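Local coordinates for small S protein (Podospora anserina, PDB 2WVQ), which mediates heterokaryon incompatibility, triggering a lethal reaction with het-S from incompatible cells, and forms the [het-s] prion through a domain separate from the globular one described here, at residues E90-F95 with Q166-F170; R55-W59 with V171-E175; I125-L129 with A199-L204; L47-I51 with D206-D212; Q33-G39 with Q112-F117. The protein carries 2 engineered substitutions. All blocks are in the same frame, centred on the assembly; numbering follows the deposited sequence.

Contact 1 of 5, residues E90-F95 with Q166-F170; sequences EILLLF and QVARF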
# COMPACT_ATOMS: atom_id res chain seq x y z
N GLU A 90 7.19 -2.61 -6.94
CA GLU A 90 6.32 -2.03 -5.91
C GLU A 90 5.11 -1.20 -6.45
O GLU A 90 4.01 -1.27 -5.87
CB GLU A 90 7.13 -1.28 -4.86
CG GLU A 90 6.59 -1.57 -3.42
CD GLU A 90 7.31 -0.84 -2.33
OE1 GLU A 90 6.63 -0.33 -1.41
OE2 GLU A 90 8.57 -0.77 -2.37
N ILE A 91 5.26 -0.48 -7.57
CA ILE A 91 4.07 0.17 -8.21
C ILE A 91 3.05 -0.90 -8.66
O ILE A 91 1.84 -0.73 -8.45
CB ILE A 91 4.45 1.16 -9.41
CG1 ILE A 91 5.23 2.36 -8.89
CG2 ILE A 91 3.18 1.68 -10.15
CD1 ILE A 91 6.02 3.15 -9.96
N LEU A 92 3.55 -2.00 -9.23
CA LEU A 92 2.72 -3.14 -9.58
C LEU A 92 1.92 -3.75 -8.41
O LEU A 92 0.73 -4.04 -8.57
CB LEU A 92 3.53 -4.23 -10.31
CG LEU A 92 3.51 -4.34 -11.86
CD1 LEU A 92 2.97 -3.16 -12.61
CD2 LEU A 92 4.79 -4.87 -12.51
N LEU A 93 2.61 -3.97 -7.28
CA LEU A 93 1.98 -4.42 -6.01
C LEU A 93 0.88 -3.45 -5.52
O LEU A 93 -0.15 -3.88 -4.98
CB LEU A 93 3.06 -4.58 -4.93
CG LEU A 93 3.72 -5.90 -4.54
CD1 LEU A 93 3.64 -6.98 -5.60
CD2 LEU A 93 5.14 -5.69 -4.07
N LEU A 94 1.15 -2.17 -5.65
CA LEU A 94 0.22 -1.08 -5.37
C LEU A 94 -1.13 -1.23 -6.09
O LEU A 94 -2.20 -1.04 -5.50
CB LEU A 94 0.90 0.26 -5.78
CG LEU A 94 0.26 1.58 -5.38
CD1 LEU A 94 -0.02 1.53 -3.86
CD2 LEU A 94 1.23 2.74 -5.71
N PHE A 95 -1.07 -1.54 -7.38
CA PHE A 95 -2.23 -1.74 -8.23
C PHE A 95 -2.89 -3.11 -7.95
O PHE A 95 -4.12 -3.22 -7.91
CB PHE A 95 -1.83 -1.58 -9.73
CG PHE A 95 -1.75 -0.14 -10.20
CD1 PHE A 95 -0.50 0.49 -10.39
CD2 PHE A 95 -2.92 0.59 -10.45
CE1 PHE A 95 -0.42 1.85 -10.80
CE2 PHE A 95 -2.86 1.97 -10.92
CZ PHE A 95 -1.62 2.59 -11.09
N GLN A 166 1.16 7.60 -3.56
CA GLN A 166 2.25 6.63 -3.64
C GLN A 166 2.96 6.62 -5.01
O GLN A 166 4.18 6.46 -5.06
CB GLN A 166 1.76 5.23 -3.26
CG GLN A 166 1.37 5.12 -1.79
CD GLN A 166 1.79 3.80 -1.18
OE1 GLN A 166 0.98 3.13 -0.51
NE2 GLN A 166 3.06 3.42 -1.37
N VAL A 167 2.21 6.79 -6.10
CA VAL A 167 2.87 6.87 -7.45
C VAL A 167 3.78 8.09 -7.54
O VAL A 167 4.89 7.96 -8.05
CB VAL A 167 1.90 6.69 -8.68
CG1 VAL A 167 2.61 6.97 -10.04
CG2 VAL A 167 1.31 5.23 -8.73
N ALA A 168 3.36 9.23 -7.00
CA ALA A 168 4.15 10.47 -6.98
C ALA A 168 5.44 10.27 -6.21
O ALA A 168 6.52 10.64 -6.69
CB ALA A 168 3.34 11.66 -6.38
N ARG A 169 5.34 9.65 -5.03
CA ARG A 169 6.50 9.31 -4.22
C ARG A 169 7.43 8.30 -4.91
O ARG A 169 8.65 8.43 -4.84
CB ARG A 169 6.13 8.84 -2.80
CG ARG A 169 5.34 9.87 -1.95
CD ARG A 169 5.67 11.32 -2.30
NE ARG A 169 4.44 12.10 -2.42
CZ ARG A 169 4.26 13.16 -3.21
NH1 ARG A 169 5.23 13.60 -4.01
NH2 ARG A 169 3.07 13.78 -3.21
N PHE A 170 6.87 7.32 -5.59
CA PHE A 170 7.69 6.36 -6.31
C PHE A 170 8.45 7.00 -7.48
O PHE A 170 9.58 6.63 -7.73
CB PHE A 170 6.88 5.15 -6.77
CG PHE A 170 6.55 4.14 -5.68
CD1 PHE A 170 5.25 3.63 -5.55
CD2 PHE A 170 7.52 3.68 -4.79
CE1 PHE A 170 4.94 2.67 -4.58
CE2 PHE A 170 7.21 2.74 -3.81
CZ PHE A 170 5.91 2.24 -3.70

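Contact 2 of 5, residues R55-W59 with V171-E175; sequences RLSRW and VDELE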
# COMPACT_ATOMS: atom_id res chain seq x y z
N ARG A 55 3.37 11.54 -15.55
CA ARG A 55 4.64 11.82 -14.90
C ARG A 55 5.54 10.58 -14.84
O ARG A 55 6.79 10.68 -15.01
CB ARG A 55 4.42 12.43 -13.53
CG ARG A 55 5.71 13.00 -12.97
CD ARG A 55 5.67 13.06 -11.49
NE ARG A 55 6.98 13.20 -10.88
CZ ARG A 55 7.19 13.09 -9.57
NH1 ARG A 55 6.17 12.84 -8.75
NH2 ARG A 55 8.42 13.20 -9.08
N LEU A 56 4.90 9.42 -14.62
CA LEU A 56 5.56 8.12 -14.67
C LEU A 56 6.09 7.88 -16.11
O LEU A 56 7.27 7.53 -16.33
CB LEU A 56 4.60 6.98 -14.24
CG LEU A 56 5.07 5.50 -14.30
CD1 LEU A 56 6.24 5.22 -13.42
CD2 LEU A 56 3.94 4.46 -14.02
N SER A 57 5.23 8.09 -17.09
CA SER A 57 5.73 7.92 -18.45
C SER A 57 6.84 8.93 -18.86
O SER A 57 7.72 8.55 -19.60
CB SER A 57 4.61 7.82 -19.47
OG SER A 57 4.24 9.06 -19.98
N ARG A 58 6.78 10.18 -18.37
CA ARG A 58 7.84 11.15 -18.58
C ARG A 58 9.19 10.61 -18.15
O ARG A 58 10.17 10.83 -18.85
CB ARG A 58 7.58 12.52 -17.95
CG ARG A 58 8.48 13.70 -18.52
CD ARG A 58 8.23 14.99 -17.75
NE ARG A 58 6.79 15.28 -17.72
CZ ARG A 58 6.02 15.45 -16.64
NH1 ARG A 58 6.53 15.41 -15.42
NH2 ARG A 58 4.72 15.70 -16.79
N TRP A 59 9.22 9.92 -17.01
CA TRP A 59 10.42 9.28 -16.51
C TRP A 59 11.00 8.26 -17.47
O TRP A 59 12.23 8.24 -17.69
CB TRP A 59 10.21 8.63 -15.14
CG TRP A 59 11.47 7.97 -14.67
CD1 TRP A 59 12.49 8.56 -14.01
CD2 TRP A 59 11.83 6.60 -14.84
NE1 TRP A 59 13.49 7.65 -13.77
CE2 TRP A 59 13.10 6.43 -14.27
CE3 TRP A 59 11.20 5.49 -15.43
CZ2 TRP A 59 13.76 5.20 -14.24
CZ3 TRP A 59 11.85 4.26 -15.39
CH2 TRP A 59 13.13 4.13 -14.81
N VAL A 171 7.82 7.95 -8.19
CA VAL A 171 8.44 8.66 -9.31
C VAL A 171 9.48 9.67 -8.78
O VAL A 171 10.48 9.92 -9.46
CB VAL A 171 7.40 9.26 -10.35
CG1 VAL A 171 8.11 9.97 -11.52
CG2 VAL A 171 6.50 8.19 -10.94
N ASP A 172 9.27 10.20 -7.56
CA ASP A 172 10.32 10.95 -6.84
C ASP A 172 11.58 10.10 -6.68
O ASP A 172 12.69 10.57 -6.97
CB ASP A 172 9.89 11.41 -5.44
CG ASP A 172 8.83 12.52 -5.45
OD1 ASP A 172 8.26 12.81 -4.37
OD2 ASP A 172 8.57 13.09 -6.53
N GLU A 173 11.40 8.87 -6.18
CA GLU A 173 12.49 7.91 -5.99
C GLU A 173 13.22 7.56 -7.31
O GLU A 173 14.46 7.53 -7.36
CB GLU A 173 11.96 6.63 -5.34
CG GLU A 173 12.09 6.55 -3.82
CD GLU A 173 11.84 5.14 -3.28
OE1 GLU A 173 12.81 4.48 -2.81
OE2 GLU A 173 10.67 4.69 -3.30
N LEU A 174 12.44 7.33 -8.36
CA LEU A 174 12.92 7.03 -9.73
C LEU A 174 13.73 8.16 -10.34
O LEU A 174 14.77 7.93 -10.96
CB LEU A 174 11.73 6.75 -10.65
CG LEU A 174 11.34 5.41 -11.25
CD1 LEU A 174 12.00 4.19 -10.63
CD2 LEU A 174 9.83 5.24 -11.35
N GLU A 175 13.22 9.38 -10.18
CA GLU A 175 13.91 10.58 -10.66
C GLU A 175 15.20 10.88 -9.87
O GLU A 175 16.13 11.45 -10.41
CB GLU A 175 12.97 11.79 -10.65
CG GLU A 175 11.90 11.80 -11.75
CD GLU A 175 10.83 12.88 -11.53
OE1 GLU A 175 9.74 12.83 -12.15
OE2 GLU A 175 11.08 13.79 -10.71
O HOH W 1 9.08 11.96 -14.40
O HOH W 2 6.32 14.42 -6.03

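Contact 3 of 5, residues I125-L129 with A199-L204; sequences IGRAL and ASLTIL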
# COMPACT_ATOMS: atom_id res chain seq x y z
N ILE A 125 -14.08 20.82 -21.26
CA ILE A 125 -12.74 21.27 -20.95
C ILE A 125 -11.89 20.16 -20.30
O ILE A 125 -10.74 19.92 -20.68
CB ILE A 125 -12.78 22.53 -20.06
CG1 ILE A 125 -11.43 23.24 -20.04
CG2 ILE A 125 -13.32 22.20 -18.64
CD1 ILE A 125 -11.42 24.48 -19.17
N GLY A 126 -12.47 19.48 -19.32
CA GLY A 126 -11.82 18.37 -18.64
C GLY A 126 -11.72 17.16 -19.53
O GLY A 126 -10.71 16.45 -19.50
N ARG A 127 -12.76 16.91 -20.32
CA ARG A 127 -12.65 15.79 -21.22
C ARG A 127 -11.48 15.98 -22.25
O ARG A 127 -10.77 15.03 -22.52
CB ARG A 127 -14.00 15.45 -21.85
CG ARG A 127 -13.95 14.36 -22.93
CD ARG A 127 -15.22 14.29 -23.78
NE ARG A 127 -16.42 14.36 -22.97
CZ ARG A 127 -17.28 15.38 -22.97
NH1 ARG A 127 -17.10 16.42 -23.75
NH2 ARG A 127 -18.33 15.33 -22.17
N ALA A 128 -11.28 17.20 -22.76
CA ALA A 128 -10.16 17.49 -23.69
C ALA A 128 -8.78 17.29 -23.02
O ALA A 128 -7.85 16.77 -23.65
CB ALA A 128 -10.28 18.88 -24.27
N LEU A 129 -8.65 17.73 -21.76
CA LEU A 129 -7.44 17.53 -20.98
C LEU A 129 -7.18 16.03 -20.77
O LEU A 129 -6.05 15.56 -21.00
CB LEU A 129 -7.50 18.29 -19.65
CG LEU A 129 -6.54 19.46 -19.37
CD1 LEU A 129 -5.91 20.04 -20.64
CD2 LEU A 129 -7.16 20.58 -18.50
N ALA A 199 -7.59 28.84 -19.23
CA ALA A 199 -8.50 27.92 -18.51
C ALA A 199 -7.83 26.60 -18.28
O ALA A 199 -7.56 26.22 -17.12
CB ALA A 199 -9.80 27.73 -19.28
N SER A 200 -7.55 25.88 -19.37
CA SER A 200 -6.98 24.54 -19.28
C SER A 200 -5.63 24.49 -18.56
O SER A 200 -5.34 23.49 -17.86
CB SER A 200 -6.88 23.91 -20.68
OG SER A 200 -8.17 23.68 -21.24
N LEU A 201 -4.81 25.53 -18.72
CA LEU A 201 -3.48 25.59 -18.09
C LEU A 201 -3.54 25.74 -16.56
O LEU A 201 -2.74 25.13 -15.83
CB LEU A 201 -2.61 26.67 -18.71
CG LEU A 201 -2.15 26.52 -20.17
CD1 LEU A 201 -1.76 27.88 -20.77
CD2 LEU A 201 -0.99 25.55 -20.31
N THR A 202 -4.49 26.55 -16.08
CA THR A 202 -4.75 26.70 -14.64
C THR A 202 -5.18 25.38 -14.02
O THR A 202 -4.78 25.06 -12.91
CB THR A 202 -5.87 27.72 -14.39
OG1 THR A 202 -5.62 28.89 -15.17
CG2 THR A 202 -5.95 28.10 -12.90
N ILE A 203 -6.00 24.64 -14.76
CA ILE A 203 -6.46 23.30 -14.35
C ILE A 203 -5.30 22.31 -14.17
O ILE A 203 -5.24 21.56 -13.18
CB ILE A 203 -7.55 22.74 -15.33
CG1 ILE A 203 -8.88 23.49 -15.12
CG2 ILE A 203 -7.73 21.18 -15.16
CD1 ILE A 203 -9.98 23.09 -16.08
N LEU A 204 -4.37 22.30 -15.12
CA LEU A 204 -3.15 21.46 -15.02
C LEU A 204 -2.23 21.92 -13.87
O LEU A 204 -1.78 21.11 -13.09
CB LEU A 204 -2.36 21.45 -16.34
CG LEU A 204 -2.97 20.84 -17.60
CD1 LEU A 204 -2.00 21.10 -18.76
CD2 LEU A 204 -3.22 19.31 -17.43
O HOH W 3 -9.13 21.38 -22.41

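Contact 4 of 5, residues L47-I51 with D206-D212; sequences LRLDI and DAAGGID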
# COMPACT_ATOMS: atom_id res chain seq x y z
N LEU A 47 -8.39 13.42 -13.71
CA LEU A 47 -7.22 14.21 -14.15
C LEU A 47 -5.97 13.99 -13.26
O LEU A 47 -4.85 13.98 -13.79
CB LEU A 47 -7.55 15.70 -14.33
CG LEU A 47 -8.55 16.06 -15.46
CD1 LEU A 47 -9.01 17.49 -15.39
CD2 LEU A 47 -8.01 15.75 -16.86
N ARG A 48 -6.15 13.85 -11.94
CA ARG A 48 -5.05 13.55 -11.00
C ARG A 48 -4.38 12.20 -11.33
O ARG A 48 -3.14 12.10 -11.33
CB ARG A 48 -5.53 13.50 -9.54
CG ARG A 48 -6.23 14.69 -8.99
CD ARG A 48 -5.29 15.67 -8.32
NE ARG A 48 -4.61 15.14 -7.13
CZ ARG A 48 -3.67 15.80 -6.45
NH1 ARG A 48 -3.29 17.01 -6.85
NH2 ARG A 48 -3.10 15.25 -5.38
N LEU A 49 -5.20 11.19 -11.63
CA LEU A 49 -4.72 9.90 -12.16
C LEU A 49 -3.97 9.99 -13.52
O LEU A 49 -2.92 9.36 -13.70
CB LEU A 49 -5.90 8.92 -12.28
CG LEU A 49 -6.06 7.57 -11.56
CD1 LEU A 49 -5.28 7.33 -10.23
CD2 LEU A 49 -7.55 7.25 -11.40
N ASP A 50 -4.53 10.75 -14.47
CA ASP A 50 -3.90 10.93 -15.79
C ASP A 50 -2.54 11.63 -15.66
O ASP A 50 -1.62 11.33 -16.40
CB ASP A 50 -4.79 11.75 -16.75
CG ASP A 50 -6.20 11.14 -16.98
OD1 ASP A 50 -7.10 11.92 -17.35
OD2 ASP A 50 -6.43 9.91 -16.84
N ILE A 51 -2.46 12.58 -14.73
CA ILE A 51 -1.21 13.29 -14.44
C ILE A 51 -0.14 12.41 -13.80
O ILE A 51 1.03 12.52 -14.19
CB ILE A 51 -1.44 14.60 -13.65
CG1 ILE A 51 -2.13 15.63 -14.55
CG2 ILE A 51 -0.13 15.18 -13.11
CD1 ILE A 51 -2.80 16.71 -13.75
N ASP A 206 -3.13 23.49 -11.16
CA ASP A 206 -3.80 23.09 -9.92
C ASP A 206 -3.77 21.58 -9.68
O ASP A 206 -3.38 21.15 -8.60
CB ASP A 206 -5.25 23.59 -9.89
CG ASP A 206 -5.36 25.09 -9.70
OD1 ASP A 206 -4.39 25.75 -9.25
OD2 ASP A 206 -6.44 25.63 -10.01
N ALA A 207 -4.21 20.79 -10.67
CA ALA A 207 -4.30 19.32 -10.51
C ALA A 207 -2.94 18.63 -10.35
O ALA A 207 -2.86 17.64 -9.65
CB ALA A 207 -5.09 18.68 -11.67
N ALA A 208 -1.89 19.19 -10.98
CA ALA A 208 -0.54 18.66 -10.82
C ALA A 208 0.03 18.92 -9.43
O ALA A 208 1.02 18.31 -9.03
CB ALA A 208 0.41 19.17 -11.92
N GLY A 209 -0.62 19.80 -8.67
CA GLY A 209 -0.22 20.11 -7.31
C GLY A 209 -0.08 18.86 -6.47
O GLY A 209 -1.00 18.04 -6.39
N GLY A 210 1.08 18.71 -5.84
CA GLY A 210 1.39 17.54 -5.02
C GLY A 210 1.82 16.27 -5.74
O GLY A 210 2.26 15.31 -5.09
N ILE A 211 1.70 16.24 -7.07
CA ILE A 211 1.93 15.00 -7.83
C ILE A 211 2.95 15.11 -8.97
O ILE A 211 3.68 14.16 -9.25
CB ILE A 211 0.58 14.32 -8.29
CG1 ILE A 211 -0.17 15.11 -9.35
CG2 ILE A 211 -0.37 14.14 -7.09
CD1 ILE A 211 -1.62 14.60 -9.56
N ASP A 212 3.02 16.29 -9.57
CA ASP A 212 3.91 16.53 -10.71
C ASP A 212 4.31 18.00 -10.79
O ASP A 212 3.71 18.78 -11.57
CB ASP A 212 3.21 16.09 -12.01
CG ASP A 212 4.15 16.10 -13.21
OD1 ASP A 212 5.24 16.71 -13.14
OD2 ASP A 212 3.76 15.54 -14.25

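Contact 5 of 5, residues Q33-G39 with Q112-F117; sequences QLGRHFG and QDLVVF. Engineered in segment 33-39: His-37 (natural residue Pro).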
# COMPACT_ATOMS: atom_id res chain seq x y z
N GLN A 33 -11.40 2.54 -13.47
CA GLN A 33 -12.64 3.29 -13.47
C GLN A 33 -12.84 3.97 -12.11
O GLN A 33 -12.24 3.58 -11.11
CB GLN A 33 -13.81 2.33 -13.70
CG GLN A 33 -13.87 1.63 -15.04
CD GLN A 33 -14.78 0.41 -14.98
OE1 GLN A 33 -15.10 -0.19 -15.99
NE2 GLN A 33 -15.21 0.05 -13.78
N LEU A 34 -13.65 5.04 -12.08
CA LEU A 34 -13.99 5.66 -10.81
C LEU A 34 -15.49 5.46 -10.55
O LEU A 34 -16.31 5.68 -11.42
CB LEU A 34 -13.61 7.15 -10.75
CG LEU A 34 -12.12 7.50 -10.90
CD1 LEU A 34 -11.93 8.97 -10.59
CD2 LEU A 34 -11.25 6.64 -9.99
N GLY A 35 -15.80 5.08 -9.32
CA GLY A 35 -17.16 4.70 -8.97
C GLY A 35 -18.04 5.87 -8.60
O GLY A 35 -17.59 7.02 -8.43
N ARG A 36 -19.31 5.56 -8.43
CA ARG A 36 -20.34 6.55 -8.21
C ARG A 36 -20.00 7.54 -7.09
O ARG A 36 -20.37 8.72 -7.17
CB ARG A 36 -21.67 5.80 -7.96
CG ARG A 36 -22.55 6.36 -6.86
CD ARG A 36 -23.23 5.21 -6.14
NE ARG A 36 -24.61 5.08 -6.58
CZ ARG A 36 -25.64 5.61 -5.92
NH1 ARG A 36 -25.42 6.29 -4.81
NH2 ARG A 36 -26.88 5.46 -6.36
N HIS A 37 -19.31 7.06 -6.07
CA HIS A 37 -19.12 7.83 -4.85
C HIS A 37 -18.12 8.98 -4.90
O HIS A 37 -18.09 9.79 -3.97
CB HIS A 37 -18.93 6.93 -3.61
CG HIS A 37 -20.23 6.53 -2.96
ND1 HIS A 37 -21.04 5.54 -3.47
CD2 HIS A 37 -20.88 7.04 -1.89
CE1 HIS A 37 -22.13 5.43 -2.71
NE2 HIS A 37 -22.06 6.35 -1.76
N PHE A 38 -17.36 9.10 -6.00
CA PHE A 38 -16.57 10.32 -6.27
C PHE A 38 -17.43 11.58 -6.47
O PHE A 38 -16.97 12.69 -6.18
CB PHE A 38 -15.60 10.09 -7.45
CG PHE A 38 -14.46 9.21 -7.09
CD1 PHE A 38 -14.54 7.83 -7.26
CD2 PHE A 38 -13.32 9.76 -6.46
CE1 PHE A 38 -13.46 7.00 -6.88
CE2 PHE A 38 -12.26 8.94 -6.07
CZ PHE A 38 -12.34 7.56 -6.28
N GLY A 39 -18.66 11.38 -6.93
CA GLY A 39 -19.64 12.47 -7.11
C GLY A 39 -19.18 13.55 -8.06
O GLY A 39 -18.71 13.26 -9.17
N GLN A 112 -26.90 -0.50 -7.84
CA GLN A 112 -26.87 0.97 -7.76
C GLN A 112 -25.43 1.46 -7.61
O GLN A 112 -24.98 2.32 -8.37
CB GLN A 112 -27.77 1.50 -6.62
CG GLN A 112 -27.82 0.63 -5.33
CD GLN A 112 -28.34 1.35 -4.07
OE1 GLN A 112 -29.27 2.17 -4.13
NE2 GLN A 112 -27.75 1.03 -2.92
N ASP A 113 -24.71 0.86 -6.67
CA ASP A 113 -23.38 1.31 -6.25
C ASP A 113 -22.23 0.87 -7.16
O ASP A 113 -21.10 1.34 -6.99
CB ASP A 113 -23.12 0.85 -4.81
CG ASP A 113 -24.10 1.45 -3.82
OD1 ASP A 113 -24.64 0.69 -2.99
OD2 ASP A 113 -24.34 2.67 -3.90
N LEU A 114 -22.54 0.00 -8.12
CA LEU A 114 -21.56 -0.53 -9.07
C LEU A 114 -21.39 0.27 -10.38
O LEU A 114 -20.50 -0.02 -11.18
CB LEU A 114 -21.84 -2.01 -9.34
CG LEU A 114 -21.67 -2.94 -8.12
CD1 LEU A 114 -21.88 -4.39 -8.51
CD2 LEU A 114 -20.32 -2.76 -7.48
N VAL A 115 -22.21 1.31 -10.55
CA VAL A 115 -22.19 2.19 -11.72
C VAL A 115 -20.94 3.07 -11.69
O VAL A 115 -20.61 3.65 -10.65
CB VAL A 115 -23.46 3.10 -11.72
CG1 VAL A 115 -23.38 4.21 -12.78
CG2 VAL A 115 -24.72 2.27 -11.94
N VAL A 116 -20.26 3.18 -12.83
CA VAL A 116 -19.03 3.97 -12.89
C VAL A 116 -19.16 5.20 -13.80
O VAL A 116 -19.91 5.19 -14.77
CB VAL A 116 -17.76 3.12 -13.30
CG1 VAL A 116 -17.54 1.96 -12.34
CG2 VAL A 116 -17.88 2.58 -14.71
N PHE A 117 -18.41 6.25 -13.47
CA PHE A 117 -18.27 7.41 -14.34
C PHE A 117 -17.60 7.08 -15.69
O PHE A 117 -16.83 6.13 -15.80
CB PHE A 117 -17.50 8.51 -13.62
CG PHE A 117 -18.31 9.24 -12.57
CD1 PHE A 117 -18.10 8.99 -11.22
CD2 PHE A 117 -19.29 10.18 -12.95
CE1 PHE A 117 -18.84 9.66 -10.24
CE2 PHE A 117 -20.05 10.85 -11.98
CZ PHE A 117 -19.83 10.60 -10.62
O HOH W 4 -14.23 5.98 -14.65

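Contact 1 of 5, residues E90-F95 with Q166-F170
Residues 90-95 and 166-170 lie on helices 79-108 and 157-176; the two segments run antiparallel at 177°, axes 10.8 Å apart, an antiparallel helix pair in the mainly helical HeLo domain. Ile-91 and Val-167 come nearest in the backbone, 6.8 Å between CA atoms. The interface is mainly apolar and has no hydrogen bond across it. Phe-170 points at the partner helix: its CD1 lies 3.6 Å from Ile-91 CG1, and its CE1 meets Leu-94 CD2 at 3.9 Å, edge-on. Leu-94 CD2 also touches Gln-166 CB (3.5 Å) and Val-167 CG2 (3.9 Å). Phe-95 adds a looser contact on Val-167 and meets Phe-29 edge-to-face. The polar ends serve the dimer: Glu-90 OE2 forms a salt bridge with Arg-104 of the second subunit, and Gln-166 hydrogen-bonds Lys-162 of that subunit. The other carboxylate oxygen, Glu-90 OE1, rests near the plane of the Phe-170 ring, 3.5 Å from Phe-170 CZ.

Contact 2 of 5, residues R55-W59 with V171-E175
A salt-bridge network joins two helices of the HeLo domain, 42-62 and 157-176, whose segments 55-59 and 171-175 have axes passing 10.3 Å apart, nearly parallel at a crossing angle of 17°. Buried Arg-55 extends to two partly exposed acids one helical turn apart. Its NH2 donates to Asp-172 OD2 (2.6 Å) and Glu-175 OE2 (3.2 Å), and its NE to Glu-175 OE1 (3.1 Å). Arg-55 NH1 binds Asp-172 OD2 weakly at 3.3 Å and makes further weak bonds to the backbone oxygens of Ile-211 and Ala-168. Asp-172 OD1 pairs with Arg-169. Water 1 donates to Arg-55 O (2.7 Å) and Glu-175 OE1 (2.5 Å); water 2 donates to Asp-172 OD2 (2.7 Å) and accepts weakly from Arg-55 NH1 (3.1 Å). Val-171 CG1 lies over the guanidinium face, and Leu-56 CD1 packs on Val-171 CG2 and Leu-174 CD2. Trp-59 NE1 bonds weakly to Leu-174 O (3.1 Å); Leu-174 CG makes a CH-pi contact, 3.8 Å from the centroid of the Trp-59 six-membered ring.

Contact 3 of 5, residues I125-L129 with A199-L204
Apolar packing carries most of this contact. Ile-125 and Leu-129, one turn apart on helix 124-140, both direct their CA-to-CB bonds toward helix 198-207. Ile-125 CD1 sits between two residues of that helix, 3.6 Å from Ala-199 CB and 3.7 Å from Ile-203 CD1. Leu-129 is the more deeply buried of the pair: its CD2 reaches Ile-203 CG2 at 3.4 Å, and its CG lies 3.8 Å from Leu-204 CD2. Leu-129 and Ile-203 also pack on Leu-47 of helix 42-62, which ties the contact to the interior.

Polar links are indirect, since no hydrogen bond crosses between the segments. Water 3 spans the gap instead, donating to Ile-125 O and to Ser-200 OG, each at 2.8 Å; Ser-200 OG is further hydrogen-bonded to Asp-197. The same serine is in van der Waals contact with Ile-125, whose CG1 lies 3.5 Å from Ser-200 OG. Its backbone oxygen, Ser-200 O, accepts the helical bond from Leu-204 N (3.1 Å) and touches Leu-129 CD2 (3.5 Å).

With axes 10.5 Å apart and crossing at -66°, the segments form a steeply crossed helix pair of the HeLo bundle; the contact's centre lies about 17 Å from the centre of the chain.

Contact 4 of 5, residues L47-I51 with D206-D212
Arg-48 of helix 42-62 sends its guanidinium into the turn between helices 198-207 and 213-224. There Arg-48 NH1 donates to two backbone acceptors, Gly-209 O at 2.6 Å and, more weakly, Ala-207 O at 2.9 Å. Ile-211 CG2 lies over one face of the guanidinium, 3.4 Å from Arg-48 NH2, so the charged group has Gly-209 O at its edge and hydrocarbon over one face. The turn also has bonds of its own: Gly-209 N donates to Asp-206 O (3.1 Å), and Ala-208 O accepts from both Ile-211 N and Asp-212 N, each at 2.9 Å. Gly-210 adopts a positive phi of 80°, and at Gly-209 a CB would run into Asp-206 O. Asp-212 is the N-cap of helix 213-224, its OD1 bonded to Met-215 N, while its OD2 forms a salt bridge with Arg-58.

Around this polar part, Ile-51 supplies the packing. Its CD1 rests on Ala-207 CB (3.7 Å), and Ile-51 CG2 touches Ile-211 CG1 (3.8 Å) and Asp-212 CB (3.6 Å). The backbones come close at the small residues, with Arg-48 CA and Ala-207 CA 5.8 Å apart.

With its arginine paired to main-chain oxygens, not to an acid of this segment, the contact depends on the carbonyls that the turn presents, and joins helix 42-62 to the connection between helices 198-207 and 213-224.

Contact 5 of 5, residues Q33-G39 with Q112-F117
Gln-33, in the short strand 32-34, lays its amide on the neighbouring loop, with Gln-33 NE2 3.3 Å from Val-116 CG1. Leu-34 O accepts a hydrogen bond from Phe-117 N (3.0 Å), and water 4 links Leu-34 N to Phe-117 O, 2.8 Å from each. Gly-35 forms a single beta bridge with Val-116, CA to CA 4.4 Å, the two segments running roughly antiparallel there. Arg-36 swings its side chain to the loop, where its NE bonds weakly to Gln-112 O (3.3 Å); Asp-113 OD2, out of the guanidinium plane and 3.6 Å from Arg-36 NE, makes a long salt bridge of charge alone. The engineered His-37 brings its CE1 to 3.7 Å from Asp-113 OD2. Phe-38 CB and Gly-39 O border the Phe-117 ring, Gly-39 O lying 3.2 Å from Phe-117 CZ; that ring also stacks on Tyr-42. Strand 32-34 pairs with strand 152-154, making a two-stranded parallel sheet, and this isolated bridge ties a loop to its edge in a mainly helical domain.

Contacts 1, 2 and 4 are buried; contacts 3 and 5 are partly exposed and farther from the centre. Helix 157-176 serves both 1 and 2, helix 42-62 serves 2 and 4, and helix 198-207 serves 3 and 4, linking the first four in series. Contacts 2 and 4 join through the Arg-58 to Asp-212 salt bridge, contacts 1 and 4 probably through Arg-169 and Gly-210 O. Contact 1 is mainly apolar but borders the second subunit; contact 2 centres on a buried arginine with two acids; contact 3 is mainly apolar with one bridging water; contact 4 uses an arginine on carbonyls. Contact 5 combines a backbone bridge with the Phe-117 and Arg-36 side chains and reaches contact 4 where Leu-34 meets Leu-49.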